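Local structure of xylose isomerase domain protein TIM barrel (Planctomyces limnophilus, 3TVA) at residues D165-F170 / R201-Y206; V140-L145 / V174-L179; L256-E261 / K271-A276; I13-S18 / L33-V38. The protein is probably an isomerase of the xylose isomerase-like TIM-barrel family and binds a magnesium ion. All coordinates share one frame; numbering follows the deposited sequence. Where two conformers were deposited one is given.

Contact 1 (D165-F170 / R201-Y206); sequences DHLLEF and RKVARY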
# COMPACT_ATOMS: atom_id res chain seq x y z
N ASP A 165 -8.90 -3.08 15.33
CA ASP A 165 -9.24 -2.24 16.48
C ASP A 165 -8.11 -1.26 16.86
O ASP A 165 -8.36 -0.08 17.13
CB ASP A 165 -9.63 -3.11 17.69
CG ASP A 165 -11.01 -3.77 17.53
OD1 ASP A 165 -11.84 -3.30 16.73
OD2 ASP A 165 -11.26 -4.77 18.24
N HIS A 166 -6.87 -1.76 16.88
CA HIS A 166 -5.69 -0.97 17.25
C HIS A 166 -5.45 0.11 16.21
O HIS A 166 -5.16 1.26 16.54
CB HIS A 166 -4.47 -1.91 17.35
CG HIS A 166 -3.26 -1.31 18.02
ND1 HIS A 166 -3.31 -0.20 18.82
CD2 HIS A 166 -1.96 -1.70 18.00
CE1 HIS A 166 -2.10 0.08 19.27
NE2 HIS A 166 -1.26 -0.82 18.79
N LEU A 167 -5.59 -0.26 14.94
CA LEU A 167 -5.44 0.68 13.83
C LEU A 167 -6.49 1.81 13.90
O LEU A 167 -6.17 2.98 13.69
CB LEU A 167 -5.57 -0.05 12.50
CG LEU A 167 -5.53 0.83 11.24
CD1 LEU A 167 -4.22 1.60 11.13
CD2 LEU A 167 -5.75 -0.02 10.00
N LEU A 168 -7.73 1.45 14.18
CA LEU A 168 -8.78 2.45 14.34
C LEU A 168 -8.45 3.41 15.49
O LEU A 168 -8.66 4.63 15.38
CB LEU A 168 -10.12 1.76 14.64
CG LEU A 168 -10.90 1.13 13.48
CD1 LEU A 168 -12.02 0.23 14.04
CD2 LEU A 168 -11.47 2.20 12.56
N GLU A 169 -7.97 2.85 16.59
CA GLU A 169 -7.58 3.64 17.73
C GLU A 169 -6.49 4.66 17.35
O GLU A 169 -6.54 5.83 17.74
CB GLU A 169 -7.09 2.72 18.85
CG GLU A 169 -6.85 3.44 20.17
CD GLU A 169 -6.14 2.58 21.21
OE1 GLU A 169 -5.57 1.52 20.85
OE2 GLU A 169 -6.15 2.97 22.39
N PHE A 170 -5.51 4.22 16.56
CA PHE A 170 -4.39 5.08 16.15
C PHE A 170 -4.91 6.18 15.26
O PHE A 170 -4.57 7.36 15.44
CB PHE A 170 -3.32 4.26 15.41
CG PHE A 170 -2.16 5.09 14.91
CD1 PHE A 170 -1.28 5.68 15.81
CD2 PHE A 170 -1.93 5.24 13.54
CE1 PHE A 170 -0.19 6.44 15.36
CE2 PHE A 170 -0.86 5.99 13.08
CZ PHE A 170 0.02 6.60 13.99
N ARG A 201 -14.47 -4.40 6.86
CA ARG A 201 -15.74 -3.85 7.32
C ARG A 201 -15.53 -2.87 8.46
O ARG A 201 -16.17 -1.83 8.52
CB ARG A 201 -16.69 -4.95 7.79
CG ARG A 201 -17.23 -5.86 6.69
CD ARG A 201 -18.35 -6.74 7.25
NE ARG A 201 -19.09 -7.35 6.17
CZ ARG A 201 -20.09 -6.76 5.53
NH1 ARG A 201 -20.49 -5.56 5.90
NH2 ARG A 201 -20.69 -7.38 4.53
N LYS A 202 -14.65 -3.21 9.40
CA LYS A 202 -14.43 -2.37 10.56
C LYS A 202 -13.81 -1.02 10.19
O LYS A 202 -14.13 -0.00 10.80
CB LYS A 202 -13.52 -3.07 11.58
CG LYS A 202 -14.24 -4.06 12.48
CD LYS A 202 -13.25 -4.72 13.42
CE LYS A 202 -13.95 -5.51 14.52
NZ LYS A 202 -12.98 -6.28 15.35
N VAL A 203 -12.89 -1.03 9.23
CA VAL A 203 -12.14 0.18 8.88
C VAL A 203 -12.69 0.96 7.69
O VAL A 203 -12.05 1.90 7.21
CB VAL A 203 -10.62 -0.06 8.74
CG1 VAL A 203 -10.08 -0.69 10.03
CG2 VAL A 203 -10.29 -0.91 7.51
N ALA A 204 -13.86 0.54 7.20
CA ALA A 204 -14.39 0.97 5.91
C ALA A 204 -14.33 2.48 5.67
O ALA A 204 -13.95 2.92 4.58
CB ALA A 204 -15.85 0.48 5.77
N ARG A 205 -14.68 3.28 6.68
CA ARG A 205 -14.79 4.73 6.48
C ARG A 205 -13.44 5.40 6.21
O ARG A 205 -13.40 6.54 5.73
CB ARG A 205 -15.51 5.41 7.66
CG ARG A 205 -14.74 5.39 8.99
CD ARG A 205 -15.66 5.84 10.12
NE ARG A 205 -15.05 5.75 11.45
CZ ARG A 205 -15.04 4.64 12.19
NH1 ARG A 205 -15.59 3.52 11.71
NH2 ARG A 205 -14.49 4.64 13.40
N TYR A 206 -12.34 4.72 6.54
CA TYR A 206 -11.00 5.24 6.26
C TYR A 206 -10.32 4.71 4.99
O TYR A 206 -9.20 5.13 4.69
CB TYR A 206 -10.07 5.04 7.48
CG TYR A 206 -10.64 5.61 8.75
CD1 TYR A 206 -10.89 6.98 8.87
CD2 TYR A 206 -10.92 4.78 9.85
CE1 TYR A 206 -11.41 7.52 10.04
CE2 TYR A 206 -11.44 5.33 11.05
CZ TYR A 206 -11.68 6.69 11.13
OH TYR A 206 -12.20 7.25 12.27
O HOH W 1 -9.84 -6.08 15.64

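Contact 2 (V140-L145 / V174-L179); sequences VTQDLL and VNRPNL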
# COMPACT_ATOMS: atom_id res chain seq x y z
N VAL A 140 4.70 12.60 15.14
CA VAL A 140 5.39 12.62 13.85
C VAL A 140 4.41 12.36 12.72
O VAL A 140 4.60 12.89 11.63
CB VAL A 140 6.64 11.67 13.72
CG1 VAL A 140 7.73 12.10 14.67
CG2 VAL A 140 6.27 10.22 13.92
N THR A 141 3.38 11.56 12.98
CA THR A 141 2.36 11.28 11.97
C THR A 141 1.59 12.56 11.64
O THR A 141 1.39 12.88 10.47
CB THR A 141 1.42 10.11 12.40
OG1 THR A 141 2.21 8.96 12.69
CG2 THR A 141 0.44 9.73 11.27
N GLN A 142 1.17 13.28 12.68
CA GLN A 142 0.51 14.58 12.53
C GLN A 142 1.38 15.56 11.76
O GLN A 142 0.92 16.30 10.87
CB GLN A 142 0.11 15.15 13.91
CG GLN A 142 -1.02 14.33 14.54
CD GLN A 142 -1.36 14.74 15.96
OE1 GLN A 142 -0.49 15.15 16.73
NE2 GLN A 142 -2.64 14.60 16.33
N ASP A 143 2.67 15.56 12.08
CA ASP A 143 3.63 16.41 11.41
C ASP A 143 3.73 16.09 9.91
O ASP A 143 3.73 16.99 9.07
CB ASP A 143 4.99 16.25 12.09
CG ASP A 143 6.07 17.11 11.47
OD1 ASP A 143 5.82 18.31 11.25
OD2 ASP A 143 7.17 16.58 11.22
N LEU A 144 3.81 14.81 9.58
CA LEU A 144 3.81 14.41 8.17
C LEU A 144 2.49 14.78 7.48
O LEU A 144 2.48 15.19 6.32
CB LEU A 144 4.08 12.91 8.05
CG LEU A 144 4.00 12.28 6.65
CD1 LEU A 144 5.00 12.94 5.66
CD2 LEU A 144 4.25 10.77 6.77
N LEU A 145 1.38 14.63 8.20
CA LEU A 145 0.06 14.95 7.64
C LEU A 145 -0.08 16.44 7.32
O LEU A 145 -0.70 16.81 6.32
CB LEU A 145 -1.05 14.49 8.58
CG LEU A 145 -1.22 12.97 8.47
CD1 LEU A 145 -1.83 12.43 9.74
CD2 LEU A 145 -2.07 12.61 7.25
N VAL A 174 -4.74 10.20 15.98
CA VAL A 174 -4.11 11.17 15.09
C VAL A 174 -5.13 12.25 14.70
O VAL A 174 -4.85 13.45 14.74
CB VAL A 174 -3.54 10.49 13.83
CG1 VAL A 174 -3.13 11.52 12.80
CG2 VAL A 174 -2.36 9.58 14.21
N ASN A 175 -6.33 11.80 14.34
CA ASN A 175 -7.48 12.68 14.09
C ASN A 175 -7.23 13.80 13.07
O ASN A 175 -7.38 14.97 13.41
CB ASN A 175 -8.01 13.28 15.42
CG ASN A 175 -9.42 13.87 15.28
OD1 ASN A 175 -10.13 13.58 14.31
ND2 ASN A 175 -9.84 14.69 16.25
N ARG A 176 -6.89 13.43 11.83
CA ARG A 176 -6.64 14.39 10.75
C ARG A 176 -7.46 13.95 9.53
O ARG A 176 -7.57 12.75 9.26
CB ARG A 176 -5.14 14.41 10.36
CG ARG A 176 -4.20 15.00 11.45
CD ARG A 176 -4.49 16.50 11.68
NE ARG A 176 -3.54 17.14 12.60
CZ ARG A 176 -2.34 17.60 12.25
NH1 ARG A 176 -1.90 17.49 10.99
NH2 ARG A 176 -1.57 18.16 13.17
N PRO A 177 -8.04 14.92 8.81
CA PRO A 177 -8.94 14.59 7.68
C PRO A 177 -8.25 13.98 6.47
O PRO A 177 -8.92 13.36 5.65
CB PRO A 177 -9.55 15.95 7.31
CG PRO A 177 -8.49 16.96 7.73
CD PRO A 177 -7.94 16.37 9.02
N ASN A 178 -6.95 14.21 6.32
CA ASN A 178 -6.20 13.66 5.19
C ASN A 178 -5.51 12.32 5.49
O ASN A 178 -4.61 11.92 4.76
CB ASN A 178 -5.26 14.68 4.54
CG ASN A 178 -4.18 15.13 5.48
OD1 ASN A 178 -4.41 15.23 6.69
ND2 ASN A 178 -2.99 15.38 4.94
N LEU A 179 -5.83 11.72 6.63
CA LEU A 179 -5.30 10.38 6.93
C LEU A 179 -6.28 9.27 6.56
O LEU A 179 -7.44 9.30 6.97
CB LEU A 179 -4.92 10.25 8.41
CG LEU A 179 -4.38 8.89 8.86
CD1 LEU A 179 -3.05 8.56 8.15
CD2 LEU A 179 -4.17 8.87 10.39
O HOH W 2 1.17 19.19 12.79

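Contact 3 (L256-E261 / K271-A276); sequences LTIERE and KDLASA. With MG (magnesium ion), chain C.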
# COMPACT_ATOMS: atom_id res chain seq x y z
N LEU A 256 -8.40 -0.68 -8.46
CA LEU A 256 -8.03 -1.95 -7.87
C LEU A 256 -6.59 -2.19 -8.26
O LEU A 256 -6.30 -2.55 -9.40
CB LEU A 256 -8.91 -3.07 -8.45
CG LEU A 256 -10.43 -2.93 -8.32
CD1 LEU A 256 -11.16 -4.06 -9.07
CD2 LEU A 256 -10.86 -2.90 -6.85
N THR A 257 -5.67 -2.04 -7.31
CA THR A 257 -4.27 -2.07 -7.65
C THR A 257 -3.67 -3.43 -7.32
O THR A 257 -3.53 -3.80 -6.15
CB THR A 257 -3.46 -0.96 -6.94
OG1 THR A 257 -4.10 0.30 -7.13
CG2 THR A 257 -2.03 -0.91 -7.50
N ILE A 258 -3.32 -4.17 -8.36
CA ILE A 258 -2.72 -5.48 -8.21
C ILE A 258 -1.29 -5.35 -7.72
O ILE A 258 -0.47 -4.62 -8.29
CB ILE A 258 -2.69 -6.24 -9.55
CG1 ILE A 258 -4.07 -6.29 -10.19
CG2 ILE A 258 -2.14 -7.64 -9.34
CD1 ILE A 258 -4.04 -6.66 -11.68
N GLU A 259 -0.98 -6.07 -6.66
CA GLU A 259 0.38 -6.13 -6.17
C GLU A 259 0.83 -7.58 -6.11
O GLU A 259 0.17 -8.40 -5.49
CB GLU A 259 0.49 -5.51 -4.79
CG GLU A 259 1.93 -5.46 -4.29
CD GLU A 259 2.03 -4.81 -2.94
OE1 GLU A 259 1.30 -5.25 -2.04
OE2 GLU A 259 2.82 -3.85 -2.78
N ARG A 260 1.93 -7.91 -6.79
CA ARG A 260 2.50 -9.25 -6.65
C ARG A 260 3.99 -9.09 -6.46
O ARG A 260 4.71 -8.74 -7.41
CB ARG A 260 2.22 -10.05 -7.91
CG ARG A 260 2.77 -11.46 -7.91
CD ARG A 260 1.78 -12.46 -7.33
NE ARG A 260 2.33 -13.81 -7.35
CZ ARG A 260 3.03 -14.35 -6.36
NH1 ARG A 260 3.28 -13.64 -5.25
NH2 ARG A 260 3.50 -15.59 -6.48
N GLU A 261 4.51 -9.42 -5.27
CA GLU A 261 5.89 -9.04 -5.14
C GLU A 261 6.75 -10.27 -5.31
O GLU A 261 7.11 -10.94 -4.35
CB GLU A 261 6.10 -8.51 -3.72
CG GLU A 261 4.94 -7.65 -3.20
CD GLU A 261 5.18 -7.12 -1.79
OE1 GLU A 261 4.69 -7.77 -0.83
OE2 GLU A 261 5.84 -6.07 -1.63
N LYS A 271 3.25 -12.68 -15.58
CA LYS A 271 2.19 -13.68 -15.74
C LYS A 271 1.11 -13.57 -14.66
O LYS A 271 -0.08 -13.66 -14.96
CB LYS A 271 2.76 -15.09 -15.75
CG LYS A 271 3.58 -15.41 -16.99
CD LYS A 271 4.11 -16.84 -16.99
CE LYS A 271 5.10 -17.06 -18.14
NZ LYS A 271 5.73 -18.41 -18.10
N ASP A 272 1.53 -13.37 -13.41
CA ASP A 272 0.55 -13.33 -12.32
C ASP A 272 -0.23 -12.02 -12.36
O ASP A 272 -1.40 -11.99 -11.99
CB ASP A 272 1.20 -13.54 -10.94
CG ASP A 272 1.77 -14.95 -10.76
OD1 ASP A 272 1.49 -15.84 -11.61
OD2 ASP A 272 2.50 -15.17 -9.77
N LEU A 273 0.42 -10.95 -12.81
CA LEU A 273 -0.29 -9.70 -13.03
C LEU A 273 -1.37 -9.90 -14.12
O LEU A 273 -2.50 -9.43 -13.97
CB LEU A 273 0.65 -8.55 -13.41
CG LEU A 273 1.62 -8.05 -12.33
CD1 LEU A 273 2.36 -6.80 -12.79
CD2 LEU A 273 0.93 -7.78 -11.00
N ALA A 274 -1.01 -10.60 -15.19
CA ALA A 274 -1.94 -10.84 -16.29
C ALA A 274 -3.13 -11.73 -15.91
O ALA A 274 -4.27 -11.45 -16.30
CB ALA A 274 -1.19 -11.41 -17.52
N SER A 275 -2.89 -12.81 -15.16
CA SER A 275 -4.00 -13.62 -14.67
C SER A 275 -4.83 -12.86 -13.61
O SER A 275 -6.06 -12.99 -13.56
CB SER A 275 -3.51 -14.98 -14.16
OG SER A 275 -2.72 -14.84 -12.99
N ALA A 276 -4.17 -12.05 -12.79
CA ALA A 276 -4.89 -11.22 -11.83
C ALA A 276 -5.82 -10.26 -12.58
O ALA A 276 -6.98 -10.07 -12.20
CB ALA A 276 -3.92 -10.43 -10.93
MG MG C . 0.36 -3.92 -0.19
O HOH W 3 2.63 -17.52 -9.20

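Contact 4 (I13-S18 / L33-V38); sequences IGVFTS and LKVPTV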
# COMPACT_ATOMS: atom_id res chain seq x y z
N ILE A 13 -8.48 -0.88 -13.18
CA ILE A 13 -7.44 -1.77 -12.67
C ILE A 13 -6.06 -1.10 -12.71
O ILE A 13 -5.81 -0.24 -13.56
CB ILE A 13 -7.50 -3.16 -13.36
CG1 ILE A 13 -8.64 -3.96 -12.73
CG2 ILE A 13 -6.20 -3.93 -13.18
CD1 ILE A 13 -9.71 -4.36 -13.67
N GLY A 14 -5.19 -1.47 -11.79
CA GLY A 14 -3.88 -0.87 -11.75
C GLY A 14 -2.88 -1.91 -11.33
O GLY A 14 -3.25 -3.03 -10.97
N VAL A 15 -1.60 -1.57 -11.47
CA VAL A 15 -0.55 -2.43 -10.95
C VAL A 15 0.40 -1.58 -10.13
O VAL A 15 0.52 -0.36 -10.33
CB VAL A 15 0.22 -3.19 -12.06
CG1 VAL A 15 -0.74 -4.05 -12.89
CG2 VAL A 15 0.98 -2.21 -12.94
N PHE A 16 1.07 -2.22 -9.18
CA PHE A 16 2.00 -1.52 -8.32
C PHE A 16 3.34 -1.56 -9.04
O PHE A 16 3.83 -2.63 -9.38
CB PHE A 16 2.05 -2.19 -6.94
CG PHE A 16 2.88 -1.46 -5.94
CD1 PHE A 16 2.30 -0.60 -5.03
CD2 PHE A 16 4.26 -1.61 -5.93
CE1 PHE A 16 3.07 0.10 -4.11
CE2 PHE A 16 5.05 -0.92 -5.01
CZ PHE A 16 4.44 -0.07 -4.09
N THR A 17 3.93 -0.39 -9.28
CA THR A 17 5.14 -0.29 -10.08
C THR A 17 6.29 0.34 -9.31
O THR A 17 6.10 0.89 -8.22
CB THR A 17 4.91 0.57 -11.34
OG1 THR A 17 4.53 1.90 -10.96
CG2 THR A 17 3.82 -0.05 -12.21
N SER A 18 7.49 0.19 -9.86
CA SER A 18 8.69 0.81 -9.31
C SER A 18 9.42 1.53 -10.44
O SER A 18 9.46 1.01 -11.55
CB SER A 18 9.65 -0.24 -8.73
OG SER A 18 9.22 -0.70 -7.45
N LEU A 33 0.46 -4.29 -20.48
CA LEU A 33 -0.81 -4.80 -19.96
C LEU A 33 -1.99 -3.84 -20.18
O LEU A 33 -3.15 -4.21 -19.99
CB LEU A 33 -0.69 -5.12 -18.47
CG LEU A 33 0.33 -6.20 -18.12
CD1 LEU A 33 0.44 -6.34 -16.59
CD2 LEU A 33 -0.06 -7.51 -18.78
N LYS A 34 -1.67 -2.61 -20.56
CA LYS A 34 -2.67 -1.59 -20.89
C LYS A 34 -3.54 -1.14 -19.72
O LYS A 34 -4.66 -0.65 -19.93
CB LYS A 34 -3.56 -2.06 -22.05
CG LYS A 34 -2.81 -2.33 -23.35
CD LYS A 34 -3.77 -2.82 -24.43
CE LYS A 34 -3.12 -2.86 -25.80
NZ LYS A 34 -2.00 -3.84 -25.86
N VAL A 35 -3.04 -1.26 -18.49
CA VAL A 35 -3.76 -0.75 -17.33
C VAL A 35 -3.73 0.77 -17.33
O VAL A 35 -2.73 1.38 -17.69
CB VAL A 35 -3.22 -1.33 -15.99
CG1 VAL A 35 -3.18 -2.85 -16.07
CG2 VAL A 35 -1.84 -0.77 -15.67
N PRO A 36 -4.87 1.40 -16.99
CA PRO A 36 -5.01 2.86 -16.92
C PRO A 36 -4.33 3.56 -15.73
O PRO A 36 -4.09 4.76 -15.80
CB PRO A 36 -6.54 3.05 -16.85
CG PRO A 36 -7.02 1.82 -16.12
CD PRO A 36 -6.13 0.70 -16.64
N THR A 37 -4.07 2.84 -14.64
CA THR A 37 -3.58 3.47 -13.41
C THR A 37 -2.48 2.64 -12.77
O THR A 37 -2.41 1.43 -12.99
CB THR A 37 -4.68 3.65 -12.30
OG1 THR A 37 -5.07 2.36 -11.80
CG2 THR A 37 -5.89 4.37 -12.83
N VAL A 38 -1.62 3.30 -12.00
CA VAL A 38 -0.62 2.60 -11.21
C VAL A 38 -0.46 3.27 -9.85
O VAL A 38 -0.76 4.45 -9.68
CB VAL A 38 0.78 2.59 -11.90
CG1 VAL A 38 0.77 1.80 -13.21
CG2 VAL A 38 1.29 4.02 -12.12

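Contact 1 (D165-F170 / R201-Y206)
A stretched salt bridge holds the outer edge of this contact: K202 NZ stands 3.5 Å from D165 OD1, a distance at which the hydrogen bond within the pair is weak. The extended lysine crosses D165 obliquely, so that D165 OD2 is only slightly farther from K202 NZ, at 3.7 Å. Water 1 adds a second link, accepting from K202 NZ and, at 3.2 Å, from the backbone N of D165. At this exposed outer side the attraction is probably modest.

Beneath the charges, L168 carries the packing. Its CG lies beside the backbone N (chi1 -78°), and its two methyls part company: CD1 rests against the carbonyl of K202, while CD2 runs into the edge of the Y206 ring, near its plane, with CE2 3.5 Å away. CG meets V203 CG1 at 4.0 Å, and L167 CD2 approaches the same valine methyl more loosely. One face of the tyrosine ring is covered by R205, whose CG sits 3.8 Å above its centre. The phenol OH is hydrogen-bonded to E172, one turn further along helix 164-174.

L167, V203 and Y206 also touch I181 of strand 179-183, below. An outer helix and its neighbour, the latter a helix running into a 3-10 turn, share one strand as their floor; this is the layering of the TIM barrel, here with a salt-bridged surface and an apolar underside.

Contact 2 (V140-L145 / V174-L179)
Residues 140-145 are a length of helix 132-149, whereas 174-179 leave a helix: V174 is the last helical residue, N175 turns off with positive phi (54°), and R176 to L179 form a type I beta turn leading into strand 179-183. This is an alpha-to-beta connection of the TIM barrel packed against the preceding outer helix.

One side-chain amide holds the helix end, another the turn. Q142, extended beyond CG, slides past V174, and its NE2 donates to V174 O, 3.0 Å away and nearly straight (167°), on a lone pair in the carbonyl plane. N178, with CG in the crowded position between the backbone N and the carbonyl carbon (chi1 64°), sends ND2 to L145 O, also at 3.0 Å and on a lone pair, and bonds to Q153 O as well. An alanine at N178 would probably loosen the turn from the last turns of helix 132-149, because both of these ND2 bonds would go.

R176 bends at chi2 and lays one face of its guanidinium over Q142 CB, 3.5 Å from NH2. Its NH1 bonds to T146 OG1, and NH2 donates a hydrogen bond, 3.0 Å long, to water 2 at the guanidinium edge.

L145 is packed among V174, R176, N178 and L179, CD2 meeting L179 CB at 3.9 Å. Its other methyl, CD1, presses on V174 CG1 at 3.4 Å, closer than usual for two carbons.

Contact 3 (L256-E261 / K271-A276)
R260 leaves the chain with CG anti to the backbone N (chi1 179°), then bends sharply at chi2 (90°), and this kink swings its guanidinium over to helix 266-287. There D272, its CG beside the backbone N, brings its carboxylate edge-on to the guanidinium. The two planes are only 9° apart. R260 NE reaches D272 OD2 at 2.8 Å, on the anti lone pair of the oxygen, which lies close to the guanidinium plane. Water 3 donates to the same OD2, which is thus held twice, while OD1 takes a bond from Q268 NE2. The other flank of the guanidinium has its own acid, NH1 being salt-bridged to E230.

Below, I258 points its CG2, anti to the backbone N, at L273 CD2, a tight 3.5 Å, and at A276 CB, 3.7 Å away. R260 CB completes the apolar seam on L273 CD2 at 4.0 Å.

E259, between I258 and R260, turns the opposite way. Extended beyond CG, it carries OE1 to 2.5 Å from the magnesium ion, which E158, D184 and H211 also bind. A methionine at R260 would remove the NE bond to D272 and the NH1 salt bridge to E230, and would probably slacken the link between helix and chain next to the metal ligand.

The arginine beside them would probably help keep both acids ionised. Alternation along one short run thus gives the barrel interior its metal ligand and the outer helix its salt bridge, which sits on the residue next to that ligand.

Contact 4 (I13-S18 / L33-V38)
Three valines form the apolar centre of this contact. V15 has its CG1 beside the backbone N and CG2 in the crowded position, and both methyls border V35: CG1 meets V35 CG1 at 4.2 Å, the two side chains crossing at about a right angle, and CG2 lies against V35 CG2 while also reaching V38 CG1 at 4.0 Å. T17 extends the patch with its methyl, CG2 lying 3.7 Å from V38 CG1. A30 of helix 27-32 touches V15, V35 and V38 alike.

That helix is the link between the strands, so the contact closes a beta-alpha-beta crossover, the repeating unit of the TIM barrel, with parallel strands 13-18 and 37-41 side by side. At the helix's end K34, with positive phi, forms a Schellman motif that turns the chain back toward the sheet.

Between the strands V15 N gives a weak bond to T37 O, and V15 and T17 bond to the backbone of Q39 further along the pair. CA-H...O contacts join G14 CA to T37 O at 3.0 Å and V38 CA to V15 O at 3.3 Å. A beta carbon on G14 would collide with T37 OG1, at 2.6 Å. The hydroxyl of T17 bonds to Q39 O. At the other end T37 OG1 lies 3.2 Å from I13 O, which also has the ring carbon CD of P36 at the same distance.

How the contacts relate
From the N terminus, contact 4 closes first, drawing strand 13-18 and strand 37-41 together across helix 27-32. Well further on, contacts 2 and 1 cross: 165-170 falls between the halves of contact 2, and 174-179 between those of contact 1. Contact 2 joins helix 132-149 to the end of helix 164-174 and the turn into strand 179-183; contact 1 joins helix 164-174 to helix 196-203. They touch where F170 packs on T141. Contact 3 closes a short loop last, binding strand 256-258 to the final helix. It lies across the barrel from contact 2, but next to contact 4: strands 256-258 and 13-18 are sheet neighbours, I258 N probably bonding to G14 O at 2.8 Å, so the late strand meets the earliest one and the barrel closes.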